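Local coordinates for protein Thf1 (Thermosynechococcus elongatus, PDB 5MJR) that may take part in building the photosynthetic membrane and associates with the FtsH protease complex involved in photosystem II repair in cyanobacteria, at residues A[63-67]-A[68-72]; A[137-140]-A[141-144]; A[182-186]-A[187-191]. One frame throughout, in Å; residues are numbered along the deposited sequence.

Contact 1 (A[63-67]-A[68-72]); sequences FRYSP and LFALG
Phe63 drives the edge of its ring into one face of Phe69, six residues further along the chain, where a loop turns into helix 67-80. The pair is T-shaped, with planes at 71° and ring centroids 5.0 Å apart, and Phe63 CZ sits over the centre of the Phe69 ring. Phe69 can be followed outward. Its CB lies 3.4 Å from Ser66 O, the carbonyl that opens the helix. With CG turned anti to the backbone N (chi1 174°), the ring leaves the helix for the incoming loop. CG, CD1 and CE1 all lie under Phe63 CZ, while CD2, on the other branch, meets Tyr65 CD2 at 3.7 Å. CE2 lies near that same tyrosine carbon, and CZ at the tip of the ring again lies beneath Phe63 CZ. The Tyr65 and Phe69 rings meet at an oblique slant. Tyr65 runs onward to the next residue of the helix: its OH is 3.4 Å from Ala70 CB, a van der Waals contact, while the hydroxyl is hydrogen-bonded to Asp111 of helix 105-113. Ser66 caps the start of the helix: its OG accepts a weak, bent bond from Leu68 N (3.3 Å, 136°), and its backbone O takes the first i to i+4 bond, much straighter, from Ala70 N at 3.1 Å. Leu71 N repeats the pattern on Pro67 O, which also accepts from Trp115 NE1. Leu57 of helix 41-58 touches both phenylalanines and Leu151 of helix 150-162 touches Phe69, so the ring joins the loop to the helices around it. An N-cap serine, a proline in the first turn and an aromatic cluster folded back over that turn together make a helix start packed within an all-helical domain.

Contact 2 (A[137-140]-A[141-144]); sequences APLN and SLNH
Leu139 and Leu142 lean toward each other from positions three residues, one turn, apart in a short 3-10 segment, their side chains crossing obliquely so that the CD1 methyls meet at 3.7 Å. With CG anti to its carbonyl carbon (chi1 -68°), Leu142 lies back over Leu139, its CG near Leu139 O and its CD1 on the Leu139 methyl. Phe159 of helix 150-162 touches both, so the pair points into the helical core. Ser141 is turned another way, back along the chain to Pro138. Its OG, held between the backbone N and carbonyl carbon at chi1 73°, donates to Pro138 O over 2.7 Å and lies in the carbonyl plane, while Ser141 N donates to the same oxygen from 45° above that plane. One carbonyl is thus gripped twice by one residue. The i to i+3 bonding of a 3-10 helix continues with Leu142 N to Leu139 O at 2.9 Å and Asn143 N to Asn140 O at 3.0 Å, before an inverse gamma turn centred on Asn143 ends it. At Ser141 an alanine would keep the main-chain bond but would probably leave Pro138 O with the out-of-plane N-H as its one donor from this turn and open a small gap beside Leu68. Pro138 follows a cis peptide bond, and the proline ring packs on Pro67 of helix 67-80, the helix whose Leu68 touches Ser141 and Leu142.

Contact 3 (A[182-186]-A[187-191]); sequences IPLPI and EKVKR. With SO4 (sulfate ion), chain B.
Pro185 O and Ile186 O accept from Val189 N (3.0 Å) and Lys190 N (2.9 Å), two nearly straight i to i+4 bonds that open helix 186-198 with Pro185 at the N-cap. Pro185 then sets CB and CG of its ring against the aliphatic stem of Lys188, Pro185 CG lying 3.9 Å from Lys188 CD. Lys188 stays extended beyond CG, which carries NZ to a sulfate, probably picked up from the crystallisation solution, where it donates to O1 at 2.6 Å. One turn on, Arg191 presents its guanidinium edge to the same ion: NH1 bonds to O2 at 2.8 Å and NH2 to O3 at 3.0 Å, while Lys188 CB lies over one guanidinium face, toward its rim. This is the first turn of a helix predicted to begin a coiled coil, and its inner side is apolar. Here Val189 CG2 approaches Leu184 CD2 at 4.1 Å, the side chains crossing at about a right angle, and Leu156 of helix 150-162 touches both. Lys190 passes its CE by Ile186 CG2, and its NZ forms a long, weak salt bridge of 3.4 Å with Glu187 OE2; Asp176 of helix 171-178 is its stronger partner.

Overall arrangement
Contacts 1, 2 and 3 follow one another along the chain, all in the part that belongs to the thylakoid formation family. Contacts 1 and 3 are the starts of helices 67-80 and 186-198; contact 2 is a turn in the loop between helices 123-131 and 150-162. The centres lie about 9 Å apart for contacts 1 and 2, about 14 Å for 2 and 3, and about 15 Å for 1 and 3. Contact 2 touches both others, through Ser66, Pro67 and Leu68 on one hand and Pro183 and Leu184 on the other, while Leu68 also reaches Leu184. Helix 150-162 packs against all three, so regions distant in sequence converge on one helix of this all-helical protein.

Contact 1 (A[63-67]-A[68-72])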
loop_
_atom_site.group_PDB
_atom_site.type_symbol
_atom_site.label_atom_id
_atom_site.label_comp_id
_atom_site.label_asym_id
_atom_site.label_seq_id
_atom_site.Cartn_x
_atom_site.Cartn_y
_atom_site.Cartn_z
ATOM N N PHE A 63 -5.752 -12.323 7.690
ATOM C CA PHE A 63 -4.773 -11.379 7.152
ATOM C C PHE A 63 -3.350 -11.750 7.621
ATOM O O PHE A 63 -3.109 -12.037 8.808
ATOM C CB PHE A 63 -5.090 -9.964 7.665
ATOM C CG PHE A 63 -4.072 -8.942 7.268
ATOM C CD1 PHE A 63 -3.993 -8.450 5.965
ATOM C CD2 PHE A 63 -3.148 -8.465 8.189
ATOM C CE1 PHE A 63 -3.016 -7.518 5.625
ATOM C CE2 PHE A 63 -2.162 -7.550 7.762
ATOM C CZ PHE A 63 -2.083 -7.092 6.515
ATOM N N ARG A 64 -2.392 -11.626 6.719
ATOM C CA ARG A 64 -0.979 -11.808 7.019
ATOM C C ARG A 64 -0.186 -10.722 6.253
ATOM O O ARG A 64 -0.294 -10.593 5.038
ATOM C CB ARG A 64 -0.502 -13.189 6.635
ATOM C CG ARG A 64 0.940 -13.487 6.930
ATOM C CD ARG A 64 1.280 -14.938 6.629
ATOM N NE ARG A 64 2.763 -15.273 6.718
ATOM C CZ ARG A 64 3.443 -15.688 7.764
ATOM N NH1 ARG A 64 2.788 -15.796 8.913
ATOM N NH2 ARG A 64 4.797 -16.075 7.660
ATOM N N TYR A 65 0.589 -9.953 7.011
ATOM C CA TYR A 65 1.479 -8.975 6.435
ATOM C C TYR A 65 2.352 -9.588 5.361
ATOM O O TYR A 65 2.831 -10.691 5.473
ATOM C CB TYR A 65 2.417 -8.437 7.506
ATOM C CG TYR A 65 3.492 -7.484 7.108
ATOM C CD1 TYR A 65 4.668 -7.953 6.595
ATOM C CD2 TYR A 65 3.301 -6.123 7.216
ATOM C CE1 TYR A 65 5.678 -7.090 6.163
ATOM C CE2 TYR A 65 4.313 -5.267 6.785
ATOM C CZ TYR A 65 5.484 -5.707 6.250
ATOM O OH TYR A 65 6.481 -4.854 5.907
ATOM N N SER A 66 2.598 -8.782 4.292
ATOM C CA SER A 66 3.585 -9.130 3.310
ATOM C C SER A 66 4.161 -7.864 2.736
ATOM O O SER A 66 3.573 -6.801 2.928
ATOM C CB SER A 66 2.940 -9.929 2.172
ATOM O OG SER A 66 2.123 -9.145 1.383
ATOM N N PRO A 67 5.206 -7.911 1.915
ATOM C CA PRO A 67 5.731 -6.699 1.256
ATOM C C PRO A 67 4.778 -6.027 0.321
ATOM O O PRO A 67 4.975 -4.829 0.045
ATOM C CB PRO A 67 7.012 -7.168 0.597
ATOM C CG PRO A 67 7.419 -8.347 1.435
ATOM C CD PRO A 67 6.128 -9.054 1.812
ATOM N N LEU A 68 3.771 -6.741 -0.183
ATOM C CA LEU A 68 2.779 -6.111 -1.069
ATOM C C LEU A 68 1.937 -5.108 -0.213
ATOM O O LEU A 68 1.607 -4.016 -0.679
ATOM C CB LEU A 68 1.915 -7.107 -1.751
ATOM C CG LEU A 68 0.841 -6.618 -2.704
ATOM C CD1 LEU A 68 1.477 -5.906 -3.876
ATOM C CD2 LEU A 68 -0.074 -7.739 -3.162
ATOM N N PHE A 69 1.519 -5.568 0.971
ATOM C CA PHE A 69 0.846 -4.647 1.894
ATOM C C PHE A 69 1.740 -3.476 2.301
ATOM O O PHE A 69 1.243 -2.339 2.300
ATOM C CB PHE A 69 0.409 -5.471 3.112
ATOM C CG PHE A 69 -0.182 -4.641 4.255
ATOM C CD1 PHE A 69 -1.421 -4.191 4.228
ATOM C CD2 PHE A 69 0.644 -4.344 5.296
ATOM C CE1 PHE A 69 -1.897 -3.381 5.329
ATOM C CE2 PHE A 69 0.230 -3.640 6.397
ATOM C CZ PHE A 69 -1.031 -3.182 6.372
ATOM N N ALA A 70 2.987 -3.742 2.599
ATOM C CA ALA A 70 3.893 -2.668 2.929
ATOM C C ALA A 70 3.951 -1.617 1.874
ATOM O O ALA A 70 3.873 -0.392 2.112
ATOM C CB ALA A 70 5.274 -3.153 3.283
ATOM N N LEU A 71 4.121 -2.064 0.625
ATOM C CA LEU A 71 4.188 -1.163 -0.496
ATOM C C LEU A 71 2.890 -0.369 -0.630
ATOM O O LEU A 71 2.903 0.839 -0.916
ATOM C CB LEU A 71 4.573 -1.856 -1.789
ATOM C CG LEU A 71 4.757 -0.987 -3.037
ATOM C CD1 LEU A 71 5.796 0.040 -2.861
ATOM C CD2 LEU A 71 5.020 -1.907 -4.220
ATOM N N GLY A 72 1.735 -1.022 -0.452
ATOM C CA GLY A 72 0.515 -0.329 -0.529
ATOM C C GLY A 72 0.318 0.752 0.538
ATOM O O GLY A 72 -0.136 1.852 0.241
#

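Contact 2 (A[137-140]-A[141-144])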
loop_
_atom_site.group_PDB
_atom_site.type_symbol
_atom_site.label_atom_id
_atom_site.label_comp_id
_atom_site.label_asym_id
_atom_site.label_seq_id
_atom_site.Cartn_x
_atom_site.Cartn_y
_atom_site.Cartn_z
ATOM N N ALA A 137 11.600 -12.813 -3.785
ATOM C CA ALA A 137 10.931 -11.832 -2.903
ATOM C C ALA A 137 11.423 -10.435 -3.311
ATOM O O ALA A 137 12.600 -10.225 -3.550
ATOM C CB ALA A 137 11.250 -12.094 -1.442
ATOM N N PRO A 138 10.488 -9.464 -3.351
ATOM C CA PRO A 138 9.088 -9.520 -2.900
ATOM C C PRO A 138 8.046 -9.891 -3.964
ATOM O O PRO A 138 6.863 -9.944 -3.646
ATOM C CB PRO A 138 8.841 -8.101 -2.417
ATOM C CG PRO A 138 9.663 -7.278 -3.391
ATOM C CD PRO A 138 10.958 -8.093 -3.487
ATOM N N LEU A 139 8.504 -10.196 -5.201
ATOM C CA LEU A 139 7.517 -10.531 -6.231
ATOM C C LEU A 139 6.579 -11.669 -5.816
ATOM O O LEU A 139 5.428 -11.751 -6.201
ATOM C CB LEU A 139 8.290 -10.881 -7.531
ATOM C CG LEU A 139 7.427 -11.267 -8.715
ATOM C CD1 LEU A 139 6.411 -10.237 -9.160
ATOM C CD2 LEU A 139 8.312 -11.686 -9.845
ATOM N N ASN A 140 7.146 -12.632 -5.031
ATOM C CA ASN A 140 6.369 -13.718 -4.535
ATOM C C ASN A 140 5.075 -13.352 -3.769
ATOM O O ASN A 140 4.130 -14.120 -3.698
ATOM C CB ASN A 140 7.176 -14.668 -3.642
ATOM C CG ASN A 140 7.681 -14.010 -2.353
ATOM O OD1 ASN A 140 7.999 -12.848 -2.289
ATOM N ND2 ASN A 140 7.760 -14.860 -1.292
ATOM N N SER A 141 5.086 -12.125 -3.195
ATOM C CA SER A 141 3.945 -11.611 -2.509
ATOM C C SER A 141 2.751 -11.263 -3.388
ATOM O O SER A 141 1.672 -11.037 -2.906
ATOM C CB SER A 141 4.311 -10.397 -1.619
ATOM O OG SER A 141 4.574 -9.253 -2.299
ATOM N N LEU A 142 2.948 -11.271 -4.732
ATOM C CA LEU A 142 1.784 -11.210 -5.614
ATOM C C LEU A 142 0.967 -12.477 -5.587
ATOM O O LEU A 142 -0.243 -12.450 -5.972
ATOM C CB LEU A 142 2.215 -10.945 -7.031
ATOM C CG LEU A 142 2.800 -9.583 -7.331
ATOM C CD1 LEU A 142 2.865 -9.397 -8.865
ATOM C CD2 LEU A 142 2.273 -8.401 -6.679
ATOM N N ASN A 143 1.564 -13.565 -5.104
ATOM C CA ASN A 143 0.828 -14.809 -4.869
ATOM C C ASN A 143 0.080 -14.762 -3.527
ATOM O O ASN A 143 0.405 -15.455 -2.572
ATOM C CB ASN A 143 1.763 -15.991 -4.963
ATOM C CG ASN A 143 2.232 -16.281 -6.371
ATOM O OD1 ASN A 143 1.450 -16.095 -7.311
ATOM N ND2 ASN A 143 3.493 -16.736 -6.482
ATOM N N HIS A 144 -0.848 -13.825 -3.490
ATOM C CA HIS A 144 -1.511 -13.455 -2.255
ATOM C C HIS A 144 -2.705 -14.352 -2.007
ATOM O O HIS A 144 -3.671 -14.290 -2.825
ATOM C CB HIS A 144 -2.004 -12.023 -2.407
ATOM C CG HIS A 144 -2.579 -11.473 -1.126
ATOM N ND1 HIS A 144 -1.745 -11.076 -0.119
ATOM C CD2 HIS A 144 -3.845 -11.366 -0.706
ATOM C CE1 HIS A 144 -2.533 -10.718 0.891
ATOM N NE2 HIS A 144 -3.808 -10.862 0.553
#

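Contact 3 (A[182-186]-A[187-191])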
loop_
_atom_site.group_PDB
_atom_site.type_symbol
_atom_site.label_atom_id
_atom_site.label_comp_id
_atom_site.label_asym_id
_atom_site.label_seq_id
_atom_site.Cartn_x
_atom_site.Cartn_y
_atom_site.Cartn_z
ATOM N N ILE A 182 -1.828 -14.906 -11.268
ATOM C CA ILE A 182 -1.735 -14.728 -9.823
ATOM C C ILE A 182 -3.097 -14.876 -9.192
ATOM O O ILE A 182 -4.126 -14.537 -9.787
ATOM C CB ILE A 182 -1.035 -13.382 -9.501
ATOM C CG1 ILE A 182 -1.871 -12.185 -9.881
ATOM C CG2 ILE A 182 0.364 -13.334 -10.055
ATOM C CD1 ILE A 182 -1.346 -10.810 -9.474
ATOM N N PRO A 183 -3.117 -15.263 -7.872
ATOM C CA PRO A 183 -4.353 -15.462 -7.139
ATOM C C PRO A 183 -4.917 -14.187 -6.547
ATOM O O PRO A 183 -6.027 -14.207 -5.978
ATOM C CB PRO A 183 -3.982 -16.498 -6.058
ATOM C CG PRO A 183 -2.533 -16.267 -5.871
ATOM C CD PRO A 183 -1.975 -15.878 -7.162
ATOM N N LEU A 184 -4.156 -13.090 -6.633
ATOM C CA LEU A 184 -4.712 -11.828 -6.212
ATOM C C LEU A 184 -5.988 -11.581 -7.031
ATOM O O LEU A 184 -6.007 -11.794 -8.236
ATOM C CB LEU A 184 -3.642 -10.737 -6.413
ATOM C CG LEU A 184 -3.759 -9.427 -5.822
ATOM C CD1 LEU A 184 -3.720 -9.370 -4.346
ATOM C CD2 LEU A 184 -2.746 -8.509 -6.420
ATOM N N PRO A 185 -7.090 -11.122 -6.424
ATOM C CA PRO A 185 -8.367 -11.042 -7.195
ATOM C C PRO A 185 -8.414 -9.802 -8.062
ATOM O O PRO A 185 -8.718 -8.647 -7.668
ATOM C CB PRO A 185 -9.411 -10.972 -6.078
ATOM C CG PRO A 185 -8.665 -10.303 -4.959
ATOM C CD PRO A 185 -7.303 -10.864 -5.005
ATOM N N ILE A 186 -8.056 -10.022 -9.315
ATOM C CA ILE A 186 -7.837 -8.907 -10.240
ATOM C C ILE A 186 -9.156 -8.087 -10.503
ATOM O O ILE A 186 -9.063 -6.873 -10.716
ATOM C CB ILE A 186 -7.176 -9.377 -11.575
ATOM C CG1 ILE A 186 -5.658 -9.684 -11.347
ATOM C CG2 ILE A 186 -7.205 -8.324 -12.630
ATOM C CD1 ILE A 186 -4.791 -8.508 -10.934
ATOM N N GLU A 187 -10.345 -8.687 -10.408
ATOM C CA GLU A 187 -11.530 -7.837 -10.592
ATOM C C GLU A 187 -11.718 -6.811 -9.471
ATOM O O GLU A 187 -12.148 -5.679 -9.692
ATOM C CB GLU A 187 -12.846 -8.604 -10.864
ATOM C CG GLU A 187 -12.885 -9.356 -12.235
ATOM C CD GLU A 187 -12.652 -8.413 -13.452
ATOM O OE1 GLU A 187 -13.526 -7.514 -13.655
ATOM O OE2 GLU A 187 -11.607 -8.582 -14.186
ATOM N N LYS A 188 -11.389 -7.221 -8.243
ATOM C CA LYS A 188 -11.337 -6.287 -7.123
ATOM C C LYS A 188 -10.204 -5.293 -7.210
ATOM O O LYS A 188 -10.412 -4.108 -6.925
ATOM C CB LYS A 188 -11.163 -7.100 -5.810
ATOM C CG LYS A 188 -12.314 -7.995 -5.524
ATOM C CD LYS A 188 -12.112 -8.636 -4.139
ATOM C CE LYS A 188 -13.290 -9.492 -3.859
ATOM N NZ LYS A 188 -13.250 -10.089 -2.536
ATOM N N VAL A 189 -9.047 -5.695 -7.736
ATOM C CA VAL A 189 -7.981 -4.765 -8.016
ATOM C C VAL A 189 -8.438 -3.659 -8.977
ATOM O O VAL A 189 -8.151 -2.472 -8.760
ATOM C CB VAL A 189 -6.722 -5.460 -8.498
ATOM C CG1 VAL A 189 -5.661 -4.506 -8.982
ATOM C CG2 VAL A 189 -6.134 -6.369 -7.418
ATOM N N LYS A 190 -9.091 -4.030 -10.087
ATOM C CA LYS A 190 -9.553 -3.031 -11.053
ATOM C C LYS A 190 -10.444 -2.022 -10.341
ATOM O O LYS A 190 -10.328 -0.822 -10.554
ATOM C CB LYS A 190 -10.280 -3.744 -12.212
ATOM C CG LYS A 190 -9.295 -4.472 -13.158
ATOM C CD LYS A 190 -10.143 -5.145 -14.223
ATOM C CE LYS A 190 -9.255 -5.965 -15.148
ATOM N NZ LYS A 190 -10.000 -6.470 -16.262
ATOM N N ARG A 191 -11.445 -2.561 -9.644
ATOM C CA ARG A 191 -12.366 -1.732 -8.898
ATOM C C ARG A 191 -11.659 -0.767 -7.966
ATOM O O ARG A 191 -11.938 0.442 -7.939
ATOM C CB ARG A 191 -13.318 -2.645 -8.112
ATOM C CG ARG A 191 -14.188 -1.909 -7.095
ATOM C CD ARG A 191 -14.753 -2.893 -6.024
ATOM N NE ARG A 191 -13.711 -3.271 -5.080
ATOM C CZ ARG A 191 -13.785 -4.253 -4.192
ATOM N NH1 ARG A 191 -14.858 -5.035 -4.118
ATOM N NH2 ARG A 191 -12.717 -4.509 -3.404
HETATM S S SO4 B . -13.802 -6.905 -0.700
HETATM O O1 SO4 B . -13.149 -8.258 -0.626
HETATM O O2 SO4 B . -14.627 -6.863 -1.951
HETATM O O3 SO4 B . -12.687 -5.905 -0.744
HETATM O O4 SO4 B . -14.692 -6.590 0.399
#